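Local coordinates for serpin-ZX (Arabidopsis thaliana, PDB 3LE2), which inhibits proteases, including metacaspase-9 and RD21A, by offering its reactive center loop for cleavage and trapping the attacking enzyme, thereby restraining programmed cell death, at residues N18-V23 and V33-A38; N41-I46 and S325-K330; S45-G50 and L167-A172; E135-V140 and G159-M164. All blocks are in the same frame, centred on the assembly; numbering follows the deposited sequence. Where two conformers were deposited one is given.

How the contacts relate
Contact 1 comes first along the chain and closes a short loop of nine residues, laying helix 5-25 on strand 33-35. The chain then enters helix 37-49, from which contacts 2 and 3 both start, sharing Ser45 and Ile46. Contact 3 reaches forward to strand 167-176 and contact 2 much further, to the neighbouring strand 326-335, so the smaller loop falls within the larger. Contact 4 is local and lies within both, joining helix 129-147 to the loop before strand 167-176. Helix 37-49 and helix 129-147 pack on opposite faces of these paired strands. Ser36 N to His329 NE2, probably a hydrogen bond at 3.0 Å, joins contact 1 to contact 2.

Contact 1 (N18-V23 and V33-A38); sequences NLAKHV and VIFSPA
Helix 18-23, carrying Leu19, Ala20 and Val23, passes the short strand 33-35 of Val33 and Phe35 at an axis separation of 9.8 Å, with their N-to-C directions 137° apart. No hydrogen bond spans the gap; this is buried apolar packing, and Phe35 dominates it. Its CG is tucked between the backbone N and the carbonyl carbon (chi1 77°), which swings the ring out to the helix with CE1, CZ and CE2 leading. Ala20 lies at the ring edge, near its plane, its CB 3.5 Å from Phe35 CE1. Leu19 meets the other flank obliquely, with CD2 3.7 Å from Phe35 CE2 and CG only slightly further off. One turn along the helix, Val23 CG1 touches Val33 CG1 at 4.0 Å, so the valine pair continues the seam beyond the ring. Ser36 then takes the N-cap position of helix 37-49. Strand 33-35 pairs antiparallel with strand 382-388, Val33 bonding to Gln387 and Phe35 to Ile385 through the backbone, while Phe288 of strand 277-289 touches both Val23 and Phe35, and His329 of strand 326-335 also packs on Phe35.

Contact 2 (N41-I46 and S325-K330); sequences NVVLSI and SNIFHK
Val43 on helix 41-46 stands over Ile327 on strand 326-330, their CA atoms 7.9 Å apart, as the helix crosses one face of the strand and the two chains head in broadly opposing directions. On the strand side the contact falls to Ile327 alone. Its CG2 is the branch lying anti to the backbone N (chi1 -60°, measured to CG1), and it meets Val43 CG1 at 3.9 Å; the two side chains run alongside each other, pointing opposite ways, rather than meeting end on. The longer arm of Ile327 is stretched out and brings CD1 to within 4.4 Å of Leu44 CD2, a looser touch made by the very end of the leucine. All three side chains are buried. On the helix itself, Asn41 O is gripped twice by Ser45: the backbone N gives the usual helical bond, while OG, 2.8 Å from Asn41 O, donates from the opposite face of the carbonyl plane, tilted 28° from it. Ser45 OG is thereby satisfied within the helix. At the start of the strand, Asp289 receives both Asn326 ND2 and Ile327 N. In serpin terms this is helix B beneath strand 5 of sheet A, in the shutter region, where the sheet parts to admit the cleaved reactive center loop. Leu44 also packs on Phe62 and Leu63 of helix 54-63, Val43 reaches Phe169 of strand 167-176, and strand 326-335 lies between strands 167-176 and 277-289.

Contact 3 (S45-G50 and L167-A172); sequences SIIAAG and LIFANA
Ile47 O receives Gly50 N at 3.1 Å and a weak bond from Ser51 OG, while Ile46 O takes weak bonds from Ala49 N and Gly50 N. These bonds lie at the C-terminal end of the helix segment, right after the two isoleucines that face Phe169 of strand 167-172. Here the contact proper is apolar and buried, a single phenyl ring set against two branched side chains. Phe169 has CG beside its backbone N and anti to the carbonyl carbon (chi1 -68°), which carries the ring off the strand to the helix. Ile46 approaches the CE1 corner, its CG2 3.8 Å from Phe169 CE1. Ile47 comes to the CE2 corner with its longer branch: CG1 is 3.7 Å from Phe169 CE2, and CD1 rests 3.9 Å from the same CE2. Ile46 CG2 and Ile47 CG1 both come in obliquely and lie on one side of the ring plane, so two successive helix residues meet the outer end of the ring together. Ile47 starts off turned aside from the strand, and its CG1-CD1 arm makes up the difference. Strand 167-176, strand 3 of the serpin sheet A, lies antiparallel to strand 93-103 and parallel to strand 326-335; Phe169 also touches Ala100 of strand 93-103, while Ile47 reaches across to Ile327 of strand 326-335.

Contact 4 (E135-V140 and G159-M164); sequences EVIAEV and GSADSM
Ile137 is the side chain to follow, because it makes nearly the whole contact between helix 135-140 and the loop 159-164, where Ala161 lies nearest, CA to CA 6.8 Å. From CB, which points at the loop, CG1 leaves beside the backbone N (chi1 -61°) and passes Ala161 CB at 4.1 Å. The chain then stays extended (chi2 172°) and pushes CD1 in among backbone atoms: this methyl is 3.7 Å from both Ala161 N and Ala161 O, and 3.9 Å from Gly159 N and Ser160 N. The loop therefore curls round the tip of the isoleucine, presenting main chain rather than large side chains, and these are van der Waals contacts with no hydrogen bond across. Gly159, with its positive phi, is at the solvent-facing margin. Ser160 turns its hydroxyl back to the loop, where OG bonds to Pro157 O. Further on, Asp162 forms an Asx turn: OD1 accepts Met164 N at 2.9 Å, the donor arriving from above the carboxylate plane, and Asp162 N also bonds to Thr165 OG1, a second bond within the same turn. Helix 129-147 is helix F of the serpin fold, which lies across sheet A, and this loop is its return to strand 167-176. Ile137 also touches Leu156, Ala161 packs on Phe129 of the same helix, and Ser160 meets Phe328 of strand 326-335.

Contact 1 (N18-V23 and V33-A38)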
loop_
_atom_site.group_PDB
_atom_site.type_symbol
_atom_site.label_atom_id
_atom_site.label_comp_id
_atom_site.label_asym_id
_atom_site.label_seq_id
_atom_site.Cartn_x
_atom_site.Cartn_y
_atom_site.Cartn_z
ATOM N N ASN A 18 1.227 9.364 7.314
ATOM C CA ASN A 18 1.457 10.753 6.951
ATOM C C ASN A 18 1.731 10.876 5.442
ATOM O O ASN A 18 1.256 11.793 4.780
ATOM C CB ASN A 18 2.601 11.348 7.785
ATOM C CG ASN A 18 2.662 12.860 7.695
ATOM O OD1 ASN A 18 1.668 13.525 7.387
ATOM N ND2 ASN A 18 3.831 13.412 7.953
ATOM N N LEU A 19 2.496 9.937 4.900
ATOM C CA LEU A 19 2.667 9.854 3.454
ATOM C C LEU A 19 1.291 9.770 2.786
ATOM O O LEU A 19 1.001 10.531 1.862
ATOM C CB LEU A 19 3.558 8.662 3.073
ATOM C CG LEU A 19 3.670 8.332 1.574
ATOM C CD1 LEU A 19 4.185 9.513 0.801
ATOM C CD2 LEU A 19 4.559 7.112 1.343
ATOM N N ALA A 20 0.428 8.881 3.273
ATOM C CA ALA A 20 -0.928 8.781 2.721
ATOM C C ALA A 20 -1.674 10.115 2.791
ATOM O O ALA A 20 -2.419 10.468 1.882
ATOM C CB ALA A 20 -1.720 7.686 3.420
ATOM N N LYS A 21 -1.480 10.849 3.882
ATOM C CA LYS A 21 -2.094 12.166 4.041
ATOM C C LYS A 21 -1.609 13.093 2.939
ATOM O O LYS A 21 -2.407 13.763 2.283
ATOM C CB LYS A 21 -1.758 12.760 5.415
ATOM C CG LYS A 21 -2.326 14.163 5.690
ATOM C CD LYS A 21 -3.834 14.150 5.933
ATOM C CE LYS A 21 -4.344 15.527 6.357
ATOM N NZ LYS A 21 -5.817 15.573 6.623
ATOM N N HIS A 22 -0.297 13.130 2.735
ATOM C CA HIS A 22 0.276 13.991 1.696
ATOM C C HIS A 22 -0.149 13.590 0.283
ATOM O O HIS A 22 -0.358 14.451 -0.550
ATOM C CB HIS A 22 1.799 14.048 1.797
ATOM C CG HIS A 22 2.294 14.815 2.985
ATOM N ND1 HIS A 22 3.231 15.823 2.883
ATOM C CD2 HIS A 22 1.979 14.726 4.300
ATOM C CE1 HIS A 22 3.475 16.316 4.087
ATOM N NE2 HIS A 22 2.727 15.670 4.964
ATOM N N VAL A 23 -0.257 12.293 0.007
ATOM C CA VAL A 23 -0.753 11.861 -1.298
ATOM C C VAL A 23 -2.183 12.349 -1.503
ATOM O O VAL A 23 -2.510 12.937 -2.533
ATOM C CB VAL A 23 -0.723 10.340 -1.467
ATOM C CG1 VAL A 23 -1.451 9.937 -2.757
ATOM C CG2 VAL A 23 0.713 9.819 -1.441
ATOM N N VAL A 33 -7.922 6.854 -3.427
ATOM C CA VAL A 33 -6.486 6.604 -3.375
ATOM C C VAL A 33 -6.209 5.163 -2.921
ATOM O O VAL A 33 -6.898 4.645 -2.046
ATOM C CB VAL A 33 -5.785 7.542 -2.362
ATOM C CG1 VAL A 33 -4.305 7.164 -2.222
ATOM C CG2 VAL A 33 -5.942 8.985 -2.750
ATOM N N ILE A 34 -5.209 4.519 -3.515
ATOM C CA ILE A 34 -4.665 3.266 -2.970
ATOM C C ILE A 34 -3.187 3.235 -3.341
ATOM O O ILE A 34 -2.842 3.564 -4.467
ATOM C CB ILE A 34 -5.375 2.008 -3.525
ATOM C CG1 ILE A 34 -4.923 0.751 -2.781
ATOM C CG2 ILE A 34 -5.130 1.847 -5.024
ATOM C CD1 ILE A 34 -5.427 0.665 -1.344
ATOM N N PHE A 35 -2.314 2.885 -2.392
ATOM C CA PHE A 35 -0.889 2.735 -2.703
ATOM C C PHE A 35 -0.210 1.809 -1.705
ATOM O O PHE A 35 -0.726 1.586 -0.629
ATOM C CB PHE A 35 -0.187 4.095 -2.721
ATOM C CG PHE A 35 0.093 4.653 -1.348
ATOM C CD1 PHE A 35 -0.893 5.325 -0.647
ATOM C CD2 PHE A 35 1.341 4.509 -0.771
ATOM C CE1 PHE A 35 -0.646 5.850 0.632
ATOM C CE2 PHE A 35 1.605 5.020 0.500
ATOM C CZ PHE A 35 0.609 5.692 1.207
ATOM N N SER A 36 0.952 1.278 -2.064
ATOM C CA SER A 36 1.662 0.365 -1.184
ATOM C C SER A 36 2.897 1.006 -0.540
ATOM O O SER A 36 3.918 1.203 -1.198
ATOM C CB SER A 36 2.066 -0.900 -1.949
ATOM O OG SER A 36 2.921 -1.707 -1.164
ATOM N N PRO A 37 2.805 1.326 0.757
ATOM C CA PRO A 37 3.913 1.924 1.514
ATOM C C PRO A 37 5.120 0.986 1.554
ATOM O O PRO A 37 6.256 1.436 1.471
ATOM C CB PRO A 37 3.333 2.078 2.931
ATOM C CG PRO A 37 1.859 1.982 2.774
ATOM C CD PRO A 37 1.605 1.119 1.582
ATOM N N ALA A 38 4.867 -0.311 1.693
ATOM C CA ALA A 38 5.919 -1.311 1.641
ATOM C C ALA A 38 6.722 -1.214 0.356
ATOM O O ALA A 38 7.951 -1.200 0.394
ATOM C CB ALA A 38 5.332 -2.700 1.786
#

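Contact 2 (N41-I46 and S325-K330)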
loop_
_atom_site.group_PDB
_atom_site.type_symbol
_atom_site.label_atom_id
_atom_site.label_comp_id
_atom_site.label_asym_id
_atom_site.label_seq_id
_atom_site.Cartn_x
_atom_site.Cartn_y
_atom_site.Cartn_z
ATOM N N ASN A 41 8.771 1.923 0.230
ATOM C CA ASN A 41 9.919 1.803 1.131
ATOM C C ASN A 41 10.973 0.851 0.587
ATOM O O ASN A 41 12.163 1.012 0.876
ATOM C CB ASN A 41 9.474 1.404 2.547
ATOM C CG ASN A 41 8.758 2.542 3.267
ATOM O OD1 ASN A 41 8.738 3.676 2.782
ATOM N ND2 ASN A 41 8.181 2.252 4.421
ATOM N N VAL A 42 10.529 -0.120 -0.214
ATOM C CA VAL A 42 11.442 -0.985 -0.973
ATOM C C VAL A 42 12.276 -0.183 -1.988
ATOM O O VAL A 42 13.474 -0.409 -2.132
ATOM C CB VAL A 42 10.688 -2.088 -1.723
ATOM C CG1 VAL A 42 11.557 -2.653 -2.846
ATOM C CG2 VAL A 42 10.242 -3.189 -0.768
ATOM N N VAL A 43 11.642 0.757 -2.681
ATOM C CA VAL A 43 12.376 1.641 -3.584
ATOM C C VAL A 43 13.384 2.528 -2.837
ATOM O O VAL A 43 14.548 2.644 -3.244
ATOM C CB VAL A 43 11.431 2.537 -4.413
ATOM C CG1 VAL A 43 12.242 3.453 -5.306
ATOM C CG2 VAL A 43 10.500 1.687 -5.250
ATOM N N LEU A 44 12.928 3.156 -1.753
ATOM C CA LEU A 44 13.786 4.025 -0.950
ATOM C C LEU A 44 14.983 3.261 -0.367
ATOM O O LEU A 44 16.084 3.806 -0.284
ATOM C CB LEU A 44 12.988 4.740 0.144
ATOM C CG LEU A 44 11.930 5.719 -0.377
ATOM C CD1 LEU A 44 11.050 6.235 0.754
ATOM C CD2 LEU A 44 12.574 6.892 -1.125
ATOM N N SER A 45 14.770 1.997 0.002
ATOM C CA SER A 45 15.872 1.123 0.433
ATOM C C SER A 45 16.891 0.883 -0.697
ATOM O O SER A 45 18.099 0.905 -0.471
ATOM C CB SER A 45 15.338 -0.218 0.937
ATOM O OG SER A 45 14.455 -0.045 2.034
ATOM N N ILE A 46 16.395 0.648 -1.908
ATOM C CA ILE A 46 17.251 0.537 -3.082
ATOM C C ILE A 46 18.067 1.816 -3.322
ATOM O O ILE A 46 19.251 1.765 -3.629
ATOM C CB ILE A 46 16.420 0.184 -4.324
ATOM C CG1 ILE A 46 15.858 -1.233 -4.174
ATOM C CG2 ILE A 46 17.270 0.280 -5.574
ATOM C CD1 ILE A 46 14.869 -1.621 -5.238
ATOM N N SER A 325 14.994 10.891 -10.839
ATOM C CA SER A 325 14.071 11.717 -11.610
ATOM C C SER A 325 12.623 11.457 -11.180
ATOM O O SER A 325 11.835 12.390 -10.985
ATOM C CB SER A 325 14.226 11.429 -13.111
ATOM O OG SER A 325 15.583 11.513 -13.529
ATOM N N ASN A 326 12.277 10.180 -11.039
ATOM C CA ASN A 326 10.907 9.798 -10.748
ATOM C C ASN A 326 10.861 8.487 -10.008
ATOM O O ASN A 326 11.726 7.611 -10.180
ATOM C CB ASN A 326 10.089 9.591 -12.031
ATOM C CG ASN A 326 10.335 10.652 -13.085
ATOM O OD1 ASN A 326 11.345 10.626 -13.792
ATOM N ND2 ASN A 326 9.389 11.570 -13.224
ATOM N N ILE A 327 9.815 8.341 -9.209
ATOM C CA ILE A 327 9.488 7.054 -8.624
ATOM C C ILE A 327 8.037 6.764 -8.963
ATOM O O ILE A 327 7.115 7.254 -8.304
ATOM C CB ILE A 327 9.713 7.020 -7.103
ATOM C CG1 ILE A 327 11.183 7.322 -6.778
ATOM C CG2 ILE A 327 9.291 5.666 -6.529
ATOM C CD1 ILE A 327 11.434 7.586 -5.285
ATOM N N PHE A 328 7.857 5.966 -10.013
ATOM C CA PHE A 328 6.531 5.616 -10.525
ATOM C C PHE A 328 5.939 4.421 -9.785
ATOM O O PHE A 328 6.543 3.343 -9.743
ATOM C CB PHE A 328 6.609 5.330 -12.028
ATOM C CG PHE A 328 6.992 6.533 -12.857
ATOM C CD1 PHE A 328 8.244 6.612 -13.462
ATOM C CD2 PHE A 328 6.095 7.591 -13.026
ATOM C CE1 PHE A 328 8.597 7.726 -14.254
ATOM C CE2 PHE A 328 6.440 8.706 -13.798
ATOM C CZ PHE A 328 7.694 8.774 -14.412
ATOM N N HIS A 329 4.763 4.615 -9.195
ATOM C CA HIS A 329 4.112 3.551 -8.430
ATOM C C HIS A 329 2.671 3.327 -8.864
ATOM O O HIS A 329 1.917 4.271 -9.108
ATOM C CB HIS A 329 4.157 3.848 -6.919
ATOM C CG HIS A 329 3.458 2.821 -6.078
ATOM N ND1 HIS A 329 3.940 1.537 -5.912
ATOM C CD2 HIS A 329 2.319 2.891 -5.343
ATOM C CE1 HIS A 329 3.121 0.859 -5.126
ATOM N NE2 HIS A 329 2.133 1.658 -4.763
ATOM N N LYS A 330 2.291 2.062 -8.939
ATOM C CA LYS A 330 0.930 1.711 -9.269
ATOM C C LYS A 330 0.425 0.592 -8.364
ATOM O O LYS A 330 1.152 -0.367 -8.061
ATOM C CB LYS A 330 0.827 1.287 -10.737
ATOM C CG LYS A 330 -0.599 0.924 -11.199
ATOM C CD LYS A 330 -1.345 2.123 -11.771
ATOM C CE LYS A 330 -2.126 1.729 -13.017
ATOM N NZ LYS A 330 -2.513 2.898 -13.849
#

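Contact 3 (S45-G50 and L167-A172)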
loop_
_atom_site.group_PDB
_atom_site.type_symbol
_atom_site.label_atom_id
_atom_site.label_comp_id
_atom_site.label_asym_id
_atom_site.label_seq_id
_atom_site.Cartn_x
_atom_site.Cartn_y
_atom_site.Cartn_z
ATOM N N SER A 45 14.770 1.997 0.002
ATOM C CA SER A 45 15.872 1.123 0.433
ATOM C C SER A 45 16.891 0.883 -0.697
ATOM O O SER A 45 18.099 0.905 -0.471
ATOM C CB SER A 45 15.338 -0.218 0.937
ATOM O OG SER A 45 14.455 -0.045 2.034
ATOM N N ILE A 46 16.395 0.648 -1.908
ATOM C CA ILE A 46 17.251 0.537 -3.082
ATOM C C ILE A 46 18.067 1.816 -3.322
ATOM O O ILE A 46 19.251 1.765 -3.629
ATOM C CB ILE A 46 16.420 0.184 -4.324
ATOM C CG1 ILE A 46 15.858 -1.233 -4.174
ATOM C CG2 ILE A 46 17.270 0.280 -5.574
ATOM C CD1 ILE A 46 14.869 -1.621 -5.238
ATOM N N ILE A 47 17.433 2.967 -3.151
ATOM C CA ILE A 47 18.114 4.239 -3.346
ATOM C C ILE A 47 19.155 4.501 -2.263
ATOM O O ILE A 47 20.244 5.007 -2.535
ATOM C CB ILE A 47 17.113 5.398 -3.352
ATOM C CG1 ILE A 47 16.154 5.252 -4.532
ATOM C CG2 ILE A 47 17.844 6.734 -3.384
ATOM C CD1 ILE A 47 14.967 6.188 -4.470
ATOM N N ALA A 48 18.812 4.172 -1.026
ATOM C CA ALA A 48 19.751 4.358 0.059
ATOM C C ALA A 48 21.015 3.571 -0.250
ATOM O O ALA A 48 22.128 4.052 -0.027
ATOM C CB ALA A 48 19.139 3.908 1.387
ATOM N N ALA A 49 20.832 2.370 -0.791
ATOM C CA ALA A 49 21.934 1.446 -1.019
ATOM C C ALA A 49 22.917 1.962 -2.070
ATOM O O ALA A 49 24.082 1.568 -2.085
ATOM C CB ALA A 49 21.398 0.081 -1.415
ATOM N N GLY A 50 22.443 2.837 -2.950
ATOM C CA GLY A 50 23.285 3.402 -3.989
ATOM C C GLY A 50 23.756 4.804 -3.646
ATOM O O GLY A 50 24.236 5.533 -4.499
ATOM N N LEU A 167 17.109 9.011 -14.238
ATOM C CA LEU A 167 16.951 7.836 -13.379
ATOM C C LEU A 167 15.536 7.696 -12.843
ATOM O O LEU A 167 15.022 8.588 -12.166
ATOM C CB LEU A 167 17.945 7.878 -12.208
ATOM C CG LEU A 167 17.847 6.756 -11.178
ATOM C CD1 LEU A 167 18.193 5.391 -11.755
ATOM C CD2 LEU A 167 18.745 7.076 -10.007
ATOM N N ILE A 168 14.907 6.567 -13.147
ATOM C CA ILE A 168 13.552 6.303 -12.680
ATOM C C ILE A 168 13.412 4.942 -12.003
ATOM O O ILE A 168 14.183 4.010 -12.261
ATOM C CB ILE A 168 12.526 6.369 -13.832
ATOM C CG1 ILE A 168 12.764 5.219 -14.818
ATOM C CG2 ILE A 168 12.571 7.736 -14.506
ATOM C CD1 ILE A 168 11.698 5.080 -15.887
ATOM N N PHE A 169 12.418 4.839 -11.134
ATOM C CA PHE A 169 12.053 3.566 -10.562
ATOM C C PHE A 169 10.602 3.292 -10.921
ATOM O O PHE A 169 9.771 4.196 -10.914
ATOM C CB PHE A 169 12.268 3.588 -9.056
ATOM C CG PHE A 169 13.712 3.672 -8.677
ATOM C CD1 PHE A 169 14.476 2.519 -8.538
ATOM C CD2 PHE A 169 14.322 4.902 -8.498
ATOM C CE1 PHE A 169 15.813 2.599 -8.206
ATOM C CE2 PHE A 169 15.654 4.983 -8.167
ATOM C CZ PHE A 169 16.401 3.834 -8.021
ATOM N N ALA A 170 10.299 2.057 -11.278
ATOM C CA ALA A 170 8.928 1.717 -11.580
ATOM C C ALA A 170 8.559 0.566 -10.685
ATOM O O ALA A 170 9.253 -0.450 -10.655
ATOM C CB ALA A 170 8.755 1.347 -13.055
ATOM N N ASN A 171 7.476 0.742 -9.940
ATOM C CA ASN A 171 7.081 -0.240 -8.952
ATOM C C ASN A 171 5.573 -0.447 -8.962
ATOM O O ASN A 171 4.800 0.504 -9.087
ATOM C CB ASN A 171 7.577 0.182 -7.564
ATOM C CG ASN A 171 7.249 -0.839 -6.498
ATOM O OD1 ASN A 171 6.079 -1.104 -6.225
ATOM N ND2 ASN A 171 8.281 -1.427 -5.891
ATOM N N ALA A 172 5.151 -1.699 -8.844
ATOM C CA ALA A 172 3.727 -2.001 -8.825
ATOM C C ALA A 172 3.455 -3.159 -7.879
ATOM O O ALA A 172 4.279 -4.052 -7.724
ATOM C CB ALA A 172 3.230 -2.323 -10.233
#

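Contact 4 (E135-V140 and G159-M164)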
loop_
_atom_site.group_PDB
_atom_site.type_symbol
_atom_site.label_atom_id
_atom_site.label_comp_id
_atom_site.label_asym_id
_atom_site.label_seq_id
_atom_site.Cartn_x
_atom_site.Cartn_y
_atom_site.Cartn_z
ATOM N N GLU A 135 9.431 5.562 -26.458
ATOM C CA GLU A 135 9.570 4.104 -26.528
ATOM C C GLU A 135 9.883 3.492 -25.176
ATOM O O GLU A 135 9.422 2.384 -24.868
ATOM C CB GLU A 135 10.662 3.680 -27.510
ATOM C CG GLU A 135 10.468 4.182 -28.925
ATOM C CD GLU A 135 9.133 3.768 -29.532
ATOM O OE1 GLU A 135 8.576 2.704 -29.151
ATOM O OE2 GLU A 135 8.651 4.517 -30.404
ATOM N N VAL A 136 10.697 4.187 -24.380
ATOM C CA VAL A 136 11.089 3.672 -23.064
ATOM C C VAL A 136 9.865 3.519 -22.165
ATOM O O VAL A 136 9.684 2.499 -21.520
ATOM C CB VAL A 136 12.144 4.571 -22.372
ATOM C CG1 VAL A 136 12.585 3.954 -21.040
ATOM C CG2 VAL A 136 13.352 4.810 -23.299
ATOM N N ILE A 137 9.006 4.531 -22.157
ATOM C CA ILE A 137 7.738 4.464 -21.428
ATOM C C ILE A 137 6.948 3.195 -21.771
ATOM O O ILE A 137 6.507 2.471 -20.877
ATOM C CB ILE A 137 6.866 5.710 -21.709
ATOM C CG1 ILE A 137 7.596 6.976 -21.255
ATOM C CG2 ILE A 137 5.492 5.577 -21.040
ATOM C CD1 ILE A 137 6.910 8.261 -21.668
ATOM N N ALA A 138 6.777 2.915 -23.063
ATOM C CA ALA A 138 6.026 1.727 -23.468
ATOM C C ALA A 138 6.749 0.465 -23.042
ATOM O O ALA A 138 6.122 -0.501 -22.584
ATOM C CB ALA A 138 5.767 1.710 -24.980
ATOM N N GLU A 139 8.069 0.481 -23.196
ATOM C CA GLU A 139 8.901 -0.659 -22.819
ATOM C C GLU A 139 8.771 -0.985 -21.328
ATOM O O GLU A 139 8.620 -2.149 -20.950
ATOM C CB GLU A 139 10.366 -0.402 -23.200
ATOM C CG GLU A 139 11.351 -1.452 -22.677
ATOM C CD GLU A 139 12.798 -1.178 -23.086
ATOM O OE1 GLU A 139 13.210 0.006 -23.114
ATOM O OE2 GLU A 139 13.529 -2.154 -23.372
ATOM N N VAL A 140 8.827 0.047 -20.488
ATOM C CA VAL A 140 8.700 -0.138 -19.039
ATOM C C VAL A 140 7.303 -0.658 -18.712
ATOM O O VAL A 140 7.133 -1.571 -17.895
ATOM C CB VAL A 140 8.980 1.172 -18.265
ATOM C CG1 VAL A 140 8.716 0.990 -16.791
ATOM C CG2 VAL A 140 10.420 1.645 -18.491
ATOM N N GLY A 159 3.715 10.564 -21.515
ATOM C CA GLY A 159 4.447 11.802 -21.328
ATOM C C GLY A 159 5.139 11.934 -19.984
ATOM O O GLY A 159 5.564 13.024 -19.613
ATOM N N SER A 160 5.267 10.838 -19.248
ATOM C CA SER A 160 5.809 10.924 -17.894
ATOM C C SER A 160 7.345 10.965 -17.849
ATOM O O SER A 160 7.917 11.469 -16.886
ATOM C CB SER A 160 5.249 9.813 -16.999
ATOM O OG SER A 160 5.755 8.547 -17.374
ATOM N N ALA A 161 8.011 10.456 -18.883
ATOM C CA ALA A 161 9.475 10.565 -18.970
ATOM C C ALA A 161 9.888 11.269 -20.265
ATOM O O ALA A 161 9.212 11.137 -21.274
ATOM C CB ALA A 161 10.134 9.192 -18.873
ATOM N N ASP A 162 10.990 12.015 -20.245
ATOM C CA ASP A 162 11.375 12.807 -21.423
ATOM C C ASP A 162 12.880 12.796 -21.703
ATOM O O ASP A 162 13.600 11.937 -21.199
ATOM C CB ASP A 162 10.849 14.249 -21.318
ATOM C CG ASP A 162 11.525 15.054 -20.207
ATOM O OD1 ASP A 162 12.490 14.562 -19.582
ATOM O OD2 ASP A 162 11.084 16.194 -19.958
ATOM N N SER A 163 13.352 13.756 -22.494
ATOM C CA SER A 163 14.748 13.746 -22.918
ATOM C C SER A 163 15.674 14.124 -21.763
ATOM O O SER A 163 16.881 13.861 -21.811
ATOM C CB SER A 163 14.977 14.639 -24.153
ATOM O OG SER A 163 14.623 15.986 -23.893
ATOM N N MET A 164 15.103 14.722 -20.719
ATOM C CA MET A 164 15.884 15.072 -19.530
ATOM C C MET A 164 15.886 13.980 -18.454
ATOM O O MET A 164 16.578 14.097 -17.440
ATOM C CB MET A 164 15.386 16.385 -18.925
ATOM C CG MET A 164 15.477 17.579 -19.871
ATOM S SD MET A 164 17.181 17.910 -20.365
ATOM C CE MET A 164 17.955 18.132 -18.753
#